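Local coordinates for protein 6-phospho-beta-d glycosidase (Streptococcus pyogenes, PDB 5FOO) that probably hydrolyses 6-phospho-beta-glucosides as a family 1 glycoside hydrolase, and binds the probe 6-phosphocyclophellitol in its active-site pocket, at residues A[160-170]-A[196-207]; A[220-228]-A[245-256]. The protein carries 1 engineered substitution. All coordinates share one frame; numbering follows the deposited sequence.

In the fold
Both contacts are buried and bind the outside of the eight-stranded parallel barrel to its helical shell, one strand apart: contact 1 sets strand 159-161 and the chain after it against helix 186-208, and contact 2 sets strand 218-224 against helix 235-258. Those two strands are neighbours in the barrel. Contact 1 relies on rings and a carbonyl shared by several donors, contact 2 on leucine and methionine packing, interrupted by a bridging water and ending in a backbone-to-carboxylate bond at the loop end. They join at the sugar pocket, where Glu-165 of contact 1 receives a probable hydrogen bond from Asn-224 of contact 2; Phe-252 also touches Pro-166 and Leu-196.

Contact 1 (A[160-170]-A[196-207]); sequences WFVHNEPMVVV and LALATAKVIQAY. With JAZ (6-phosphocyclophellitol), chain G.
His-163 points its imidazole edge at helix 186-208, where NE2 donates to Leu-196 O at 3.0 Å with an N-H...O angle of 144°, the donor lying somewhat out of the carbonyl plane. That oxygen is gripped by three donors, since Thr-200 adds its backbone N and its hydroxyl, OG1 lying 2.8 Å from Leu-196 O. With ND1 of His-163 bonded to His-118, both ring nitrogens are used and the rotation of the imidazole is fixed. Val-162 CG1 covers one face of the same ring. Both methyls of Val-162 reach the helix: CG1 is anti to the backbone N (chi1 -179°), which leaves CG2 beside that N, where it meets Val-203 CG1 tip to tip at 3.7 Å. Leu-196 spreads its two methyls, CD2 against His-163 CE1 at 3.6 Å and CD1 against Pro-166 O at 3.6 Å, while sliding past Val-170 in the opposite direction. At the other end Trp-160 and Tyr-207 cross, CD1 of the indole 3.5 Å from CE1 of the phenol and their planes inclined at 52°; Phe-150 meets both rings edge-to-face. A water in the plane of both rings accepts from Trp-160 NE1 at 3.0 Å and also lies beside Tyr-207 OH, whose hydroxyl is bonded to Gly-217 N as well. Beyond His-163 the chain turns to the ligand. Asn-164 ND2 bonds Glu-165 OE1 on its anti side, and O17 of 6-phosphocyclophellitol donates to Glu-165 OE1 at 3.1 Å. Glu-165 sits at the N-cap position of helix 166-174. The segment carries the Asn-Glu-Pro sequence characteristic of family 1 glycosidases, at the end of the fourth strand of a (beta/alpha)8 barrel.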
loop_
_atom_site.group_PDB
_atom_site.type_symbol
_atom_site.label_atom_id
_atom_site.label_comp_id
_atom_site.label_asym_id
_atom_site.label_seq_id
_atom_site.Cartn_x
_atom_site.Cartn_y
_atom_site.Cartn_z
ATOM N N TRP A 160 1.556 10.183 -8.862
ATOM C CA TRP A 160 2.687 9.584 -8.244
ATOM C C TRP A 160 2.429 9.367 -6.725
ATOM O O TRP A 160 1.798 10.195 -6.079
ATOM C CB TRP A 160 3.882 10.514 -8.404
ATOM C CG TRP A 160 4.407 10.661 -9.759
ATOM C CD1 TRP A 160 4.139 11.699 -10.636
ATOM C CD2 TRP A 160 5.307 9.797 -10.429
ATOM N NE1 TRP A 160 4.830 11.512 -11.814
ATOM C CE2 TRP A 160 5.579 10.368 -11.706
ATOM C CE3 TRP A 160 5.909 8.583 -10.106
ATOM C CZ2 TRP A 160 6.428 9.757 -12.631
ATOM C CZ3 TRP A 160 6.777 8.006 -11.037
ATOM C CH2 TRP A 160 6.993 8.581 -12.285
ATOM N N PHE A 161 2.988 8.294 -6.186
ATOM C CA PHE A 161 2.915 7.980 -4.780
ATOM C C PHE A 161 4.266 7.522 -4.263
ATOM O O PHE A 161 4.959 6.782 -4.917
ATOM C CB PHE A 161 1.780 6.973 -4.554
ATOM C CG PHE A 161 0.420 7.568 -4.744
ATOM C CD1 PHE A 161 -0.198 8.262 -3.721
ATOM C CD2 PHE A 161 -0.201 7.505 -5.971
ATOM C CE1 PHE A 161 -1.423 8.902 -3.915
ATOM C CE2 PHE A 161 -1.448 8.117 -6.175
ATOM C CZ PHE A 161 -2.049 8.818 -5.163
ATOM N N VAL A 162 4.666 7.993 -3.084
ATOM C CA VAL A 162 6.032 7.763 -2.657
ATOM C C VAL A 162 6.187 6.348 -2.014
ATOM O O VAL A 162 7.110 5.634 -2.362
ATOM C CB VAL A 162 6.571 8.851 -1.690
ATOM C CG1 VAL A 162 8.032 8.518 -1.313
ATOM C CG2 VAL A 162 6.574 10.241 -2.337
ATOM N N HIS A 163 5.292 5.985 -1.090
ATOM C CA HIS A 163 5.304 4.672 -0.470
ATOM C C HIS A 163 3.903 4.072 -0.478
ATOM O O HIS A 163 2.884 4.787 -0.472
ATOM C CB HIS A 163 5.666 4.759 1.017
ATOM C CG HIS A 163 6.930 5.497 1.347
ATOM N ND1 HIS A 163 8.166 5.000 1.063
ATOM C CD2 HIS A 163 7.138 6.628 2.029
ATOM C CE1 HIS A 163 9.099 5.810 1.513
ATOM N NE2 HIS A 163 8.497 6.820 2.093
ATOM N N ASN A 164 3.860 2.743 -0.431
ATOM C CA ASN A 164 2.718 2.035 0.072
ATOM C C ASN A 164 2.942 1.673 1.536
ATOM O O ASN A 164 3.902 0.963 1.863
ATOM C CB ASN A 164 2.519 0.754 -0.721
ATOM C CG ASN A 164 1.370 -0.069 -0.185
ATOM O OD1 ASN A 164 0.207 0.171 -0.519
ATOM N ND2 ASN A 164 1.689 -1.033 0.659
ATOM N N GLU A 165 2.069 2.152 2.387
ATOM C CA GLU A 165 1.999 1.783 3.808
ATOM C C GLU A 165 3.345 1.698 4.511
ATOM O O GLU A 165 3.819 0.599 4.905
ATOM C CB GLU A 165 1.216 0.492 4.007
ATOM C CG GLU A 165 -0.196 0.502 3.499
ATOM C CD GLU A 165 -0.796 -0.948 3.389
ATOM O OE1 GLU A 165 -0.278 -1.926 2.675
ATOM O OE2 GLU A 165 -1.846 -1.087 4.010
ATOM N N PRO A 166 3.970 2.859 4.670
ATOM C CA PRO A 166 5.209 2.878 5.324
ATOM C C PRO A 166 5.185 2.339 6.752
ATOM O O PRO A 166 6.195 1.726 7.160
ATOM C CB PRO A 166 5.638 4.325 5.231
ATOM C CG PRO A 166 4.390 5.083 5.169
ATOM C CD PRO A 166 3.555 4.209 4.274
ATOM N N MET A 167 4.070 2.444 7.470
ATOM C CA MET A 167 4.033 1.832 8.841
ATOM C C MET A 167 4.078 0.301 8.798
ATOM O O MET A 167 4.470 -0.325 9.750
ATOM C CB MET A 167 2.795 2.289 9.650
ATOM C CG MET A 167 2.782 1.781 11.137
ATOM S SD MET A 167 4.286 2.291 11.976
ATOM C CE MET A 167 3.796 3.899 12.496
ATOM N N VAL A 168 3.608 -0.310 7.710
ATOM C CA VAL A 168 3.736 -1.745 7.484
ATOM C C VAL A 168 5.221 -2.152 7.305
ATOM O O VAL A 168 5.624 -3.197 7.757
ATOM C CB VAL A 168 2.861 -2.260 6.313
ATOM C CG1 VAL A 168 3.106 -3.724 6.047
ATOM C CG2 VAL A 168 1.363 -2.024 6.613
ATOM N N VAL A 169 6.025 -1.334 6.649
ATOM C CA VAL A 169 7.465 -1.572 6.582
ATOM C C VAL A 169 8.125 -1.480 7.992
ATOM O O VAL A 169 8.994 -2.302 8.327
ATOM C CB VAL A 169 8.129 -0.544 5.658
ATOM C CG1 VAL A 169 9.643 -0.614 5.731
ATOM C CG2 VAL A 169 7.709 -0.799 4.222
ATOM N N VAL A 170 7.767 -0.449 8.748
ATOM C CA VAL A 170 8.277 -0.242 10.056
ATOM C C VAL A 170 7.935 -1.486 10.912
ATOM O O VAL A 170 8.807 -2.009 11.568
ATOM C CB VAL A 170 7.587 0.932 10.703
ATOM C CG1 VAL A 170 7.870 1.007 12.214
ATOM C CG2 VAL A 170 7.972 2.240 10.045
ATOM N N LEU A 196 11.237 7.306 6.889
ATOM C CA LEU A 196 10.236 7.137 5.807
ATOM C C LEU A 196 9.407 8.394 5.528
ATOM O O LEU A 196 9.138 8.757 4.350
ATOM C CB LEU A 196 9.358 5.938 6.105
ATOM C CG LEU A 196 10.103 4.625 5.930
ATOM C CD1 LEU A 196 9.284 3.532 6.589
ATOM C CD2 LEU A 196 10.309 4.275 4.478
ATOM N N ALA A 197 9.042 9.078 6.606
ATOM C CA ALA A 197 8.321 10.345 6.517
ATOM C C ALA A 197 9.175 11.467 5.903
ATOM O O ALA A 197 8.681 12.215 5.100
ATOM C CB ALA A 197 7.854 10.781 7.879
ATOM N N LEU A 198 10.427 11.548 6.318
ATOM C CA LEU A 198 11.401 12.453 5.763
ATOM C C LEU A 198 11.649 12.143 4.282
ATOM O O LEU A 198 11.728 13.072 3.470
ATOM C CB LEU A 198 12.724 12.409 6.508
ATOM C CG LEU A 198 13.873 13.267 5.907
ATOM C CD1 LEU A 198 13.559 14.744 5.982
ATOM C CD2 LEU A 198 15.155 12.983 6.647
ATOM N N ALA A 199 11.781 10.871 3.939
ATOM C CA ALA A 199 11.859 10.469 2.529
ATOM C C ALA A 199 10.661 10.897 1.702
ATOM O O ALA A 199 10.818 11.289 0.581
ATOM C CB ALA A 199 12.051 8.974 2.415
ATOM N N THR A 200 9.485 10.826 2.274
ATOM C CA THR A 200 8.262 11.277 1.618
ATOM C C THR A 200 8.390 12.771 1.219
ATOM O O THR A 200 8.152 13.148 0.058
ATOM C CB THR A 200 7.045 11.079 2.492
ATOM O OG1 THR A 200 6.918 9.700 2.890
ATOM C CG2 THR A 200 5.751 11.453 1.730
ATOM N N ALA A 201 8.823 13.580 2.177
ATOM C CA ALA A 201 8.960 15.025 1.979
ATOM C C ALA A 201 10.084 15.381 1.007
ATOM O O ALA A 201 9.900 16.255 0.166
ATOM C CB ALA A 201 9.178 15.716 3.314
ATOM N N LYS A 202 11.210 14.671 1.065
ATOM C CA LYS A 202 12.263 14.847 0.120
ATOM C C LYS A 202 11.932 14.428 -1.314
ATOM O O LYS A 202 12.377 15.071 -2.275
ATOM C CB LYS A 202 13.543 14.167 0.589
ATOM C CG LYS A 202 14.098 14.830 1.829
ATOM C CD LYS A 202 15.513 14.368 2.144
ATOM C CE LYS A 202 16.453 15.391 1.552
ATOM N NZ LYS A 202 17.850 14.972 1.732
ATOM N N VAL A 203 11.148 13.370 -1.474
ATOM C CA VAL A 203 10.744 12.945 -2.803
ATOM C C VAL A 203 9.762 13.975 -3.370
ATOM O O VAL A 203 9.828 14.331 -4.572
ATOM C CB VAL A 203 10.169 11.500 -2.829
ATOM C CG1 VAL A 203 9.574 11.206 -4.186
ATOM C CG2 VAL A 203 11.350 10.545 -2.579
ATOM N N ILE A 204 8.872 14.437 -2.521
ATOM C CA ILE A 204 7.939 15.498 -2.909
ATOM C C ILE A 204 8.665 16.753 -3.321
ATOM O O ILE A 204 8.339 17.318 -4.351
ATOM C CB ILE A 204 6.894 15.770 -1.815
ATOM C CG1 ILE A 204 5.928 14.568 -1.720
ATOM C CG2 ILE A 204 6.145 17.071 -2.078
ATOM C CD1 ILE A 204 5.017 14.632 -0.479
ATOM N N GLN A 205 9.696 17.145 -2.583
ATOM C CA GLN A 205 10.480 18.291 -2.983
ATOM C C GLN A 205 11.050 18.024 -4.369
ATOM O O GLN A 205 11.003 18.913 -5.219
ATOM C CB GLN A 205 11.596 18.606 -2.004
ATOM C CG GLN A 205 12.483 19.839 -2.303
ATOM C CD GLN A 205 13.539 20.003 -1.235
ATOM O OE1 GLN A 205 13.583 21.011 -0.530
ATOM N NE2 GLN A 205 14.317 18.964 -1.026
ATOM N N ALA A 206 11.620 16.836 -4.586
ATOM C CA ALA A 206 12.326 16.540 -5.820
ATOM C C ALA A 206 11.351 16.573 -6.994
ATOM O O ALA A 206 11.703 17.061 -8.061
ATOM C CB ALA A 206 13.074 15.210 -5.755
ATOM N N TYR A 207 10.103 16.128 -6.765
ATOM C CA TYR A 207 9.130 16.064 -7.813
ATOM C C TYR A 207 8.844 17.507 -8.264
ATOM O O TYR A 207 8.784 17.790 -9.474
ATOM C CB TYR A 207 7.827 15.371 -7.344
ATOM C CG TYR A 207 6.755 15.408 -8.419
ATOM C CD1 TYR A 207 6.936 14.668 -9.560
ATOM C CD2 TYR A 207 5.607 16.236 -8.323
ATOM C CE1 TYR A 207 6.010 14.689 -10.585
ATOM C CE2 TYR A 207 4.678 16.278 -9.356
ATOM C CZ TYR A 207 4.907 15.518 -10.504
ATOM O OH TYR A 207 4.061 15.451 -11.575
HETATM C C2 JAZ G . -1.098 -7.162 -0.046
HETATM C C3 JAZ G . -0.717 -5.772 -0.599
HETATM C C4 JAZ G . -0.872 -4.704 0.479
HETATM C C5 JAZ G . -2.287 -4.640 1.038
HETATM C C6 JAZ G . -2.745 -6.012 1.483
HETATM C C7 JAZ G . -2.553 -7.075 0.402
HETATM C C8 JAZ G . -3.152 -8.422 0.798
HETATM O O9 JAZ G . -2.444 -8.878 1.946
HETATM P P10 JAZ G . -2.268 -10.441 2.173
HETATM O O11 JAZ G . -1.449 -10.527 3.412
HETATM O O12 JAZ G . -1.813 -11.116 0.946
HETATM O O13 JAZ G . -3.621 -10.964 2.383
HETATM O O14 JAZ G . -2.084 -6.368 2.705
HETATM O O15 JAZ G . -1.021 -8.157 -1.073
HETATM O O16 JAZ G . 0.633 -5.844 -0.982
HETATM O O17 JAZ G . -0.488 -3.440 -0.033
HETATM O O HOH W 1 4.785 13.988 -13.507
#

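Contact 2 (A[220-228]-A[245-256]); sequences GTILNLTPA and ELWNNDLFMEAA
Thr-221 begins the contact with a methyl pair, its CG2 lying 4.0 Å from Ala-256 CB. Two residues on, Leu-223 pushes its isobutyl group into the helix surface: CD1 rests 3.6 Å from Met-253 SD, and CD2 lies 3.9 Å from Phe-252 CB, the leucine and phenylalanine side chains crossing at about a right angle. The Phe-252 ring itself leads off toward helices 166-174 and 186-208, where it touches Pro-166 and Leu-196. At Asn-224 the backbone takes over, and a water joins the two segments by donating one hydrogen to Asn-224 O at 2.7 Å and the other to Asn-249 O at 2.8 Å. The amide of Asn-224 turns away from the helix, its ND2 reaching Glu-165 in the sugar pocket. Leu-225 returns to apolar packing. Its CD1 meets Met-253 CG at 3.6 Å and its CD2 meets Met-253 CE at 3.7 Å, because the methionine, bent at both chi2 and chi3, folds back across the leucine. Past Thr-226 and Pro-227 the chain runs along the beginning of the helical segment, and Ala-228 N donates to Glu-245 OE2 at 2.6 Å in a nearly straight bond (167°). The nitrogen comes to the anti side of the carboxylate, somewhat out of its plane; a bend at chi2 (-131°) brings OE2 there. Glu-245 O meanwhile takes the regular bond from Asn-249 N and an i+5 bond from Asp-250 N, where the helix widens into a pi-type turn. Running at 158° to each other, strand 220-224 and helix 245-256 belong to the fifth beta-alpha unit of the TIM barrel, the helix lying on the outer side of its own strand.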
loop_
_atom_site.group_PDB
_atom_site.type_symbol
_atom_site.label_atom_id
_atom_site.label_comp_id
_atom_site.label_asym_id
_atom_site.label_seq_id
_atom_site.Cartn_x
_atom_site.Cartn_y
_atom_site.Cartn_z
ATOM N N GLY A 220 1.606 12.094 -3.849
ATOM C CA GLY A 220 1.111 11.806 -2.538
ATOM C C GLY A 220 1.791 10.609 -1.966
ATOM O O GLY A 220 2.932 10.291 -2.326
ATOM N N THR A 221 1.112 9.991 -1.000
ATOM C CA THR A 221 1.592 8.744 -0.402
ATOM C C THR A 221 0.377 7.881 -0.129
ATOM O O THR A 221 -0.736 8.363 -0.238
ATOM C CB THR A 221 2.494 9.012 0.826
ATOM O OG1 THR A 221 3.176 7.802 1.176
ATOM C CG2 THR A 221 1.657 9.531 2.036
ATOM N N ILE A 222 0.581 6.586 0.138
ATOM C CA ILE A 222 -0.507 5.652 0.392
ATOM C C ILE A 222 -0.409 5.197 1.834
ATOM O O ILE A 222 0.566 4.548 2.238
ATOM C CB ILE A 222 -0.475 4.464 -0.586
ATOM C CG1 ILE A 222 -0.625 4.925 -2.047
ATOM C CG2 ILE A 222 -1.562 3.452 -0.268
ATOM C CD1 ILE A 222 -0.099 3.912 -3.039
ATOM N N LEU A 223 -1.427 5.515 2.596
ATOM C CA LEU A 223 -1.423 5.342 4.031
ATOM C C LEU A 223 -2.627 4.523 4.474
ATOM O O LEU A 223 -3.405 4.130 3.638
ATOM C CB LEU A 223 -1.381 6.680 4.750
ATOM C CG LEU A 223 -0.224 7.596 4.439
ATOM C CD1 LEU A 223 -0.325 8.850 5.270
ATOM C CD2 LEU A 223 1.131 6.949 4.656
ATOM N N ASN A 224 -2.690 4.174 5.772
ATOM C CA ASN A 224 -3.873 3.547 6.434
ATOM C C ASN A 224 -4.526 4.568 7.346
ATOM O O ASN A 224 -3.861 5.296 8.137
ATOM C CB ASN A 224 -3.461 2.357 7.272
ATOM C CG ASN A 224 -3.474 1.027 6.485
ATOM O OD1 ASN A 224 -4.523 0.337 6.413
ATOM N ND2 ASN A 224 -2.290 0.622 5.946
ATOM N N LEU A 225 -5.832 4.677 7.243
ATOM C CA LEU A 225 -6.541 5.461 8.225
ATOM C C LEU A 225 -7.564 4.544 8.946
ATOM O O LEU A 225 -8.539 5.021 9.510
ATOM C CB LEU A 225 -7.163 6.676 7.536
ATOM C CG LEU A 225 -7.426 8.029 8.198
ATOM C CD1 LEU A 225 -6.312 8.590 9.056
ATOM C CD2 LEU A 225 -7.734 9.005 7.087
ATOM N N THR A 226 -7.312 3.246 8.934
ATOM C CA THR A 226 -8.193 2.261 9.619
ATOM C C THR A 226 -8.417 2.670 11.090
ATOM O O THR A 226 -7.470 2.897 11.772
ATOM C CB THR A 226 -7.602 0.864 9.493
ATOM O OG1 THR A 226 -7.434 0.539 8.095
ATOM C CG2 THR A 226 -8.504 -0.219 10.188
ATOM N N PRO A 227 -9.668 2.894 11.537
ATOM C CA PRO A 227 -9.850 3.225 12.906
ATOM C C PRO A 227 -9.368 2.095 13.857
ATOM O O PRO A 227 -9.416 0.920 13.474
ATOM C CB PRO A 227 -11.370 3.355 13.040
ATOM C CG PRO A 227 -11.826 3.688 11.669
ATOM C CD PRO A 227 -10.955 2.774 10.850
ATOM N N ALA A 228 -8.880 2.479 15.040
ATOM C CA ALA A 228 -8.553 1.506 16.120
ATOM C C ALA A 228 -9.738 1.565 17.078
ATOM O O ALA A 228 -9.803 2.437 17.940
ATOM C CB ALA A 228 -7.246 1.895 16.784
ATOM N N GLU A 245 -4.151 4.902 17.653
ATOM C CA GLU A 245 -4.375 5.836 16.519
ATOM C C GLU A 245 -3.201 6.723 16.365
ATOM O O GLU A 245 -2.728 6.891 15.249
ATOM C CB GLU A 245 -5.658 6.643 16.664
ATOM C CG GLU A 245 -6.838 5.675 16.734
ATOM C CD GLU A 245 -7.993 5.966 15.843
ATOM O OE1 GLU A 245 -8.071 7.088 15.371
ATOM O OE2 GLU A 245 -8.826 5.049 15.644
ATOM N N LEU A 246 -2.686 7.249 17.474
ATOM C CA LEU A 246 -1.526 8.143 17.381
ATOM C C LEU A 246 -0.373 7.558 16.578
ATOM O O LEU A 246 0.238 8.272 15.768
ATOM C CB LEU A 246 -0.953 8.551 18.733
ATOM C CG LEU A 246 -1.627 9.595 19.579
ATOM C CD1 LEU A 246 -0.863 9.669 20.896
ATOM C CD2 LEU A 246 -1.584 10.939 18.878
ATOM N N TRP A 247 -0.039 6.296 16.886
ATOM C CA TRP A 247 1.008 5.555 16.238
ATOM C C TRP A 247 0.600 5.067 14.840
ATOM O O TRP A 247 1.282 5.371 13.882
ATOM C CB TRP A 247 1.489 4.355 17.123
ATOM C CG TRP A 247 2.491 3.498 16.459
ATOM C CD1 TRP A 247 2.239 2.288 15.873
ATOM C CD2 TRP A 247 3.909 3.719 16.317
ATOM N NE1 TRP A 247 3.371 1.781 15.335
ATOM C CE2 TRP A 247 4.413 2.655 15.570
ATOM C CE3 TRP A 247 4.787 4.734 16.704
ATOM C CZ2 TRP A 247 5.734 2.552 15.246
ATOM C CZ3 TRP A 247 6.096 4.623 16.386
ATOM C CH2 TRP A 247 6.568 3.548 15.649
ATOM N N ASN A 248 -0.446 4.265 14.745
ATOM C CA ASN A 248 -0.746 3.562 13.489
ATOM C C ASN A 248 -1.298 4.485 12.384
ATOM O O ASN A 248 -1.177 4.157 11.219
ATOM C CB ASN A 248 -1.693 2.358 13.684
ATOM C CG ASN A 248 -1.072 1.280 14.557
ATOM O OD1 ASN A 248 -0.207 0.525 14.107
ATOM N ND2 ASN A 248 -1.440 1.264 15.845
ATOM N N ASN A 249 -1.912 5.595 12.772
ATOM C CA ASN A 249 -2.538 6.520 11.829
ATOM C C ASN A 249 -1.864 7.896 11.828
ATOM O O ASN A 249 -1.368 8.331 10.770
ATOM C CB ASN A 249 -4.040 6.620 12.080
ATOM C CG ASN A 249 -4.727 5.277 11.862
ATOM O OD1 ASN A 249 -4.169 4.392 11.223
ATOM N ND2 ASN A 249 -5.904 5.133 12.349
ATOM N N ASP A 250 -1.831 8.549 12.990
ATOM C CA ASP A 250 -1.451 9.957 13.054
ATOM C C ASP A 250 -0.044 10.278 12.642
ATOM O O ASP A 250 0.163 11.317 11.998
ATOM C CB ASP A 250 -1.693 10.537 14.404
ATOM C CG ASP A 250 -3.129 10.560 14.786
ATOM O OD1 ASP A 250 -4.009 9.996 14.085
ATOM O OD2 ASP A 250 -3.374 11.098 15.852
ATOM N N LEU A 251 0.927 9.422 12.992
ATOM C CA LEU A 251 2.344 9.706 12.717
ATOM C C LEU A 251 2.462 10.059 11.209
ATOM O O LEU A 251 2.876 11.133 10.842
ATOM C CB LEU A 251 3.217 8.488 13.066
ATOM C CG LEU A 251 4.733 8.680 13.089
ATOM C CD1 LEU A 251 5.462 7.429 13.624
ATOM C CD2 LEU A 251 5.293 8.985 11.718
ATOM N N PHE A 252 2.086 9.140 10.345
ATOM C CA PHE A 252 2.316 9.374 8.924
ATOM C C PHE A 252 1.286 10.361 8.302
ATOM O O PHE A 252 1.646 11.078 7.361
ATOM C CB PHE A 252 2.398 8.073 8.126
ATOM C CG PHE A 252 3.695 7.311 8.314
ATOM C CD1 PHE A 252 4.886 7.790 7.822
ATOM C CD2 PHE A 252 3.710 6.084 9.000
ATOM C CE1 PHE A 252 6.091 7.085 7.980
ATOM C CE2 PHE A 252 4.914 5.389 9.211
ATOM C CZ PHE A 252 6.104 5.880 8.680
ATOM N N MET A 253 0.040 10.359 8.777
ATOM C CA MET A 253 -0.982 11.285 8.268
ATOM C C MET A 253 -0.663 12.736 8.575
ATOM O O MET A 253 -0.737 13.559 7.694
ATOM C CB MET A 253 -2.366 10.979 8.773
ATOM C CG MET A 253 -3.013 9.778 8.109
ATOM S SD MET A 253 -3.501 10.063 6.392
ATOM C CE MET A 253 -4.805 11.265 6.635
ATOM N N GLU A 254 -0.263 13.016 9.816
ATOM C CA GLU A 254 0.070 14.353 10.244
ATOM C C GLU A 254 1.258 14.826 9.466
ATOM O O GLU A 254 1.255 15.947 9.021
ATOM C CB GLU A 254 0.300 14.474 11.756
ATOM C CG GLU A 254 -0.953 14.339 12.606
ATOM C CD GLU A 254 -1.998 15.387 12.272
ATOM O OE1 GLU A 254 -1.623 16.538 11.962
ATOM O OE2 GLU A 254 -3.192 15.041 12.331
ATOM N N ALA A 255 2.288 13.995 9.322
ATOM C CA ALA A 255 3.440 14.372 8.523
ATOM C C ALA A 255 3.114 14.576 7.021
ATOM O O ALA A 255 3.545 15.556 6.431
ATOM C CB ALA A 255 4.538 13.368 8.657
ATOM N N ALA A 256 2.344 13.676 6.414
ATOM C CA ALA A 256 1.974 13.801 4.995
ATOM C C ALA A 256 1.153 15.075 4.670
ATOM O O ALA A 256 1.464 15.759 3.716
ATOM C CB ALA A 256 1.210 12.589 4.533
HETATM O O HOH W 2 -1.542 6.672 8.466
#